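Local structure of esterase (Alcaligenes sp., 1QLW) at residues L202-Q207 against I226-P231. The protein probably hydrolyses carboxylic ester bonds, as a bacterial esterase of the alpha/beta hydrolase fold. Residues are numbered along the deposited sequence; the frame is centred on the assembly and turned at random.
Sequences LLSHSQ and IVSVEP. With SO4 (sulfate ion), chain D.
The nucleophile elbow of an alpha/beta hydrolase is the motif here: strand 202-205 runs into the tight turn at Ser206, in a Ser-His-Ser-Gln-Ser variant of the family's G-X-S-X-G signature, and strand 226-229 lies parallel beside it. Helix 211-218 makes the beta-alpha-beta crossover between them. Three backbone bonds join the strands, from Val227 N to Leu202 O, Ser204 N to Val227 O and Val229 N to Ser204 O (2.8 Å), and a fourth, from Ser206 N to Val229 O (3.0 Å), ties down the turn. On one face Leu203 and Val227 lie side by side, CG of the leucine 3.9 Å from CB of the valine, and Leu203 CD2 reaches Val229 CG2 at 4.2 Å. An alanine in place of Leu203 would probably open a gap beside Val227 and Val229 and give up the contact with Trp78. Farther along, His205 has CG anti to its backbone N (chi1 -174°), which sets the ring edge at Val229: CD2 is 3.3 Å from Val229 O, near the ring plane, and 3.8 Å from Val229 CG1. Ser206 CB sits over one face of that ring, NE2 bonds to His298 O, and the ring stacks with that of His298. Ser206 has the strained backbone of the elbow (phi 57°, psi -116°), and its OG donates to O2 of a sulfate, probably from the crystallisation liquor, at 2.8 Å; Arg265 also binds this ion. Glu230 OE1 accepts from His298 ND1 and forms a salt bridge with Arg146. The set Ser206, His298 and Glu230 is consistent with a catalytic triad, with the presumed nucleophile and acid just beyond these neighbouring strands.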
ATOM      1  N   LEU A 202      -1.757  -5.200 -19.816  1.00 12.53           N
ATOM      2  CA  LEU A 202      -1.252  -5.756 -18.569  1.00 12.57           C
ATOM      3  C   LEU A 202       0.265  -5.787 -18.616  1.00 12.35           C
ATOM      4  O   LEU A 202       0.814  -6.411 -19.530  1.00 14.53           O
ATOM      5  CB  LEU A 202      -1.803  -7.164 -18.330  1.00 13.12           C
ATOM      6  CG  LEU A 202      -3.325  -7.293 -18.225  1.00 14.14           C
ATOM      7  CD1 LEU A 202      -3.730  -8.749 -18.047  1.00 16.74           C
ATOM      8  CD2 LEU A 202      -3.922  -6.444 -17.122  1.00 15.68           C
ATOM      9  N   LEU A 203       0.920  -5.170 -17.645  1.00 11.41           N
ATOM     10  CA  LEU A 203       2.378  -5.121 -17.569  1.00 11.76           C
ATOM     11  C   LEU A 203       2.797  -5.732 -16.237  1.00 11.74           C
ATOM     12  O   LEU A 203       2.460  -5.235 -15.171  1.00 12.64           O
ATOM     13  CB  LEU A 203       2.865  -3.693 -17.730  1.00 14.04           C
ATOM     14  CG  LEU A 203       4.376  -3.536 -17.915  1.00 16.94           C
ATOM     15  CD1 LEU A 203       4.688  -2.239 -18.639  1.00 17.99           C
ATOM     16  CD2 LEU A 203       5.092  -3.627 -16.592  1.00 18.41           C
ATOM     17  N   SER A 204       3.509  -6.855 -16.319  1.00 11.82           N
ATOM     18  CA  SER A 204       3.915  -7.619 -15.147  1.00 12.61           C
ATOM     19  C   SER A 204       5.417  -7.766 -15.039  1.00 11.72           C
ATOM     20  O   SER A 204       6.187  -7.356 -15.913  1.00 12.01           O
ATOM     21  CB  SER A 204       3.231  -8.977 -15.142  1.00 17.18           C
ATOM     22  OG  SER A 204       3.682  -9.716 -16.257  1.00 19.86           O
ATOM     23  N   HIS A 205       5.864  -8.383 -13.943  1.00 12.74           N
ATOM     24  CA  HIS A 205       7.275  -8.454 -13.594  1.00 12.67           C
ATOM     25  C   HIS A 205       7.583  -9.714 -12.814  1.00 12.45           C
ATOM     26  O   HIS A 205       6.970  -9.952 -11.777  1.00 13.00           O
ATOM     27  CB  HIS A 205       7.634  -7.229 -12.715  1.00 13.72           C
ATOM     28  CG  HIS A 205       9.082  -7.074 -12.378  1.00 12.92           C
ATOM     29  ND1 HIS A 205       9.476  -6.578 -11.147  1.00 14.94           N
ATOM     30  CD2 HIS A 205      10.191  -7.328 -13.108  1.00 13.07           C
ATOM     31  CE1 HIS A 205      10.809  -6.560 -11.192  1.00 15.35           C
ATOM     32  NE2 HIS A 205      11.281  -6.987 -12.352  1.00 14.55           N
ATOM     33  N   SER A 206       8.551 -10.517 -13.254  1.00 14.71           N
ATOM     34  CA  SER A 206       9.118 -11.568 -12.411  1.00 16.06           C
ATOM     35  C   SER A 206       8.119 -12.566 -11.872  1.00 14.24           C
ATOM     36  O   SER A 206       7.540 -13.256 -12.715  1.00 14.18           O
ATOM     37  CB  SER A 206       9.950 -10.879 -11.323  1.00 19.86           C
ATOM     38  OG  SER A 206      10.966 -11.769 -10.880  1.00 24.73           O
ATOM     39  N   GLN A 207       7.871 -12.692 -10.569  1.00 12.93           N
ATOM     40  CA  GLN A 207       6.842 -13.612 -10.064  1.00 12.34           C
ATOM     41  C   GLN A 207       5.497 -13.433 -10.748  1.00 12.22           C
ATOM     42  O   GLN A 207       4.770 -14.410 -10.954  1.00 12.98           O
ATOM     43  CB  GLN A 207       6.676 -13.305  -8.568  1.00 12.71           C
ATOM     44  CG  GLN A 207       5.524 -14.014  -7.864  1.00 13.09           C
ATOM     45  CD  GLN A 207       5.413 -13.386  -6.492  1.00 11.87           C
ATOM     46  OE1 GLN A 207       4.807 -12.312  -6.348  1.00 12.70           O
ATOM     47  NE2 GLN A 207       6.034 -13.970  -5.489  1.00 12.38           N
ATOM     48  N   ILE A 226      -0.061  -7.607 -23.677  1.00 13.22           N
ATOM     49  CA  ILE A 226       0.677  -8.026 -22.493  1.00 12.85           C
ATOM     50  C   ILE A 226       2.136  -7.637 -22.649  1.00 12.69           C
ATOM     51  O   ILE A 226       2.731  -7.949 -23.678  1.00 13.89           O
ATOM     52  CB  ILE A 226       0.547  -9.540 -22.243  1.00 13.47           C
ATOM     53  CG1 ILE A 226      -0.906  -9.929 -22.004  1.00 14.28           C
ATOM     54  CG2 ILE A 226       1.484 -10.001 -21.146  1.00 14.67           C
ATOM     55  CD1 ILE A 226      -1.164 -11.412 -22.022  1.00 15.88           C
ATOM     56  N   VAL A 227       2.676  -7.027 -21.601  1.00 12.47           N
ATOM     57  CA  VAL A 227       4.089  -6.731 -21.487  1.00 12.22           C
ATOM     58  C   VAL A 227       4.596  -7.448 -20.234  1.00 12.48           C
ATOM     59  O   VAL A 227       4.019  -7.236 -19.168  1.00 13.68           O
ATOM     60  CB  VAL A 227       4.401  -5.234 -21.408  1.00 13.11           C
ATOM     61  CG1 VAL A 227       5.892  -4.983 -21.229  1.00 14.39           C
ATOM     62  CG2 VAL A 227       3.847  -4.488 -22.616  1.00 14.37           C
ATOM     63  N   SER A 228       5.613  -8.285 -20.358  1.00 13.44           N
ATOM     64  CA  SER A 228       6.120  -9.016 -19.189  1.00 15.24           C
ATOM     65  C   SER A 228       7.609  -8.722 -19.076  1.00 15.11           C
ATOM     66  O   SER A 228       8.365  -9.045 -19.994  1.00 17.16           O
ATOM     67  CB  SER A 228       5.770 -10.491 -19.362  1.00 17.88           C
ATOM     68  OG  SER A 228       6.062 -11.325 -18.281  1.00 21.20           O
ATOM     69  N   VAL A 229       8.012  -8.135 -17.957  1.00 14.84           N
ATOM     70  CA  VAL A 229       9.401  -7.787 -17.684  1.00 14.19           C
ATOM     71  C   VAL A 229      10.072  -8.911 -16.907  1.00 13.17           C
ATOM     72  O   VAL A 229       9.654  -9.194 -15.767  1.00 13.82           O
ATOM     73  CB  VAL A 229       9.477  -6.462 -16.912  1.00 15.85           C
ATOM     74  CG1 VAL A 229      10.931  -6.143 -16.622  1.00 18.20           C
ATOM     75  CG2 VAL A 229       8.804  -5.360 -17.711  1.00 18.82           C
ATOM     76  N   GLU A 230      11.038  -9.572 -17.530  1.00 12.75           N
ATOM     77  CA  GLU A 230      11.787 -10.650 -16.900  1.00 13.51           C
ATOM     78  C   GLU A 230      10.910 -11.602 -16.105  1.00 13.18           C
ATOM     79  O   GLU A 230      11.073 -11.767 -14.888  1.00 13.96           O
ATOM     80  CB  GLU A 230      12.945 -10.138 -16.060  1.00 14.63           C
ATOM     81  CG  GLU A 230      13.981  -9.438 -16.928  1.00 14.97           C
ATOM     82  CD  GLU A 230      15.332  -9.274 -16.308  1.00 13.89           C
ATOM     83  OE1 GLU A 230      15.526  -9.584 -15.108  1.00 14.58           O
ATOM     84  OE2 GLU A 230      16.244  -8.810 -17.050  1.00 14.45           O
ATOM     85  N   PRO A 231       9.968 -12.239 -16.765  1.00 13.95           N
ATOM     86  CA  PRO A 231       9.097 -13.187 -16.092  1.00 14.17           C
ATOM     87  C   PRO A 231       9.852 -14.366 -15.514  1.00 14.92           C
ATOM     88  O   PRO A 231      10.797 -14.897 -16.115  1.00 16.40           O
ATOM     89  CB  PRO A 231       8.111 -13.632 -17.180  1.00 15.58           C
ATOM     90  CG  PRO A 231       8.872 -13.422 -18.455  1.00 16.63           C
ATOM     91  CD  PRO A 231       9.686 -12.189 -18.215  1.00 15.42           C
TER
HETATM   92  S   SO4 D 576      10.162 -15.404  -9.546  1.00 24.25           S
HETATM   93  O1  SO4 D 576      11.276 -16.344  -9.134  1.00 23.73           O
HETATM   94  O2  SO4 D 576      10.738 -14.505 -10.620  1.00 25.63           O
HETATM   95  O3  SO4 D 576       9.767 -14.613  -8.340  1.00 24.13           O
HETATM   96  O4  SO4 D 576       9.040 -16.165 -10.150  1.00 24.33           O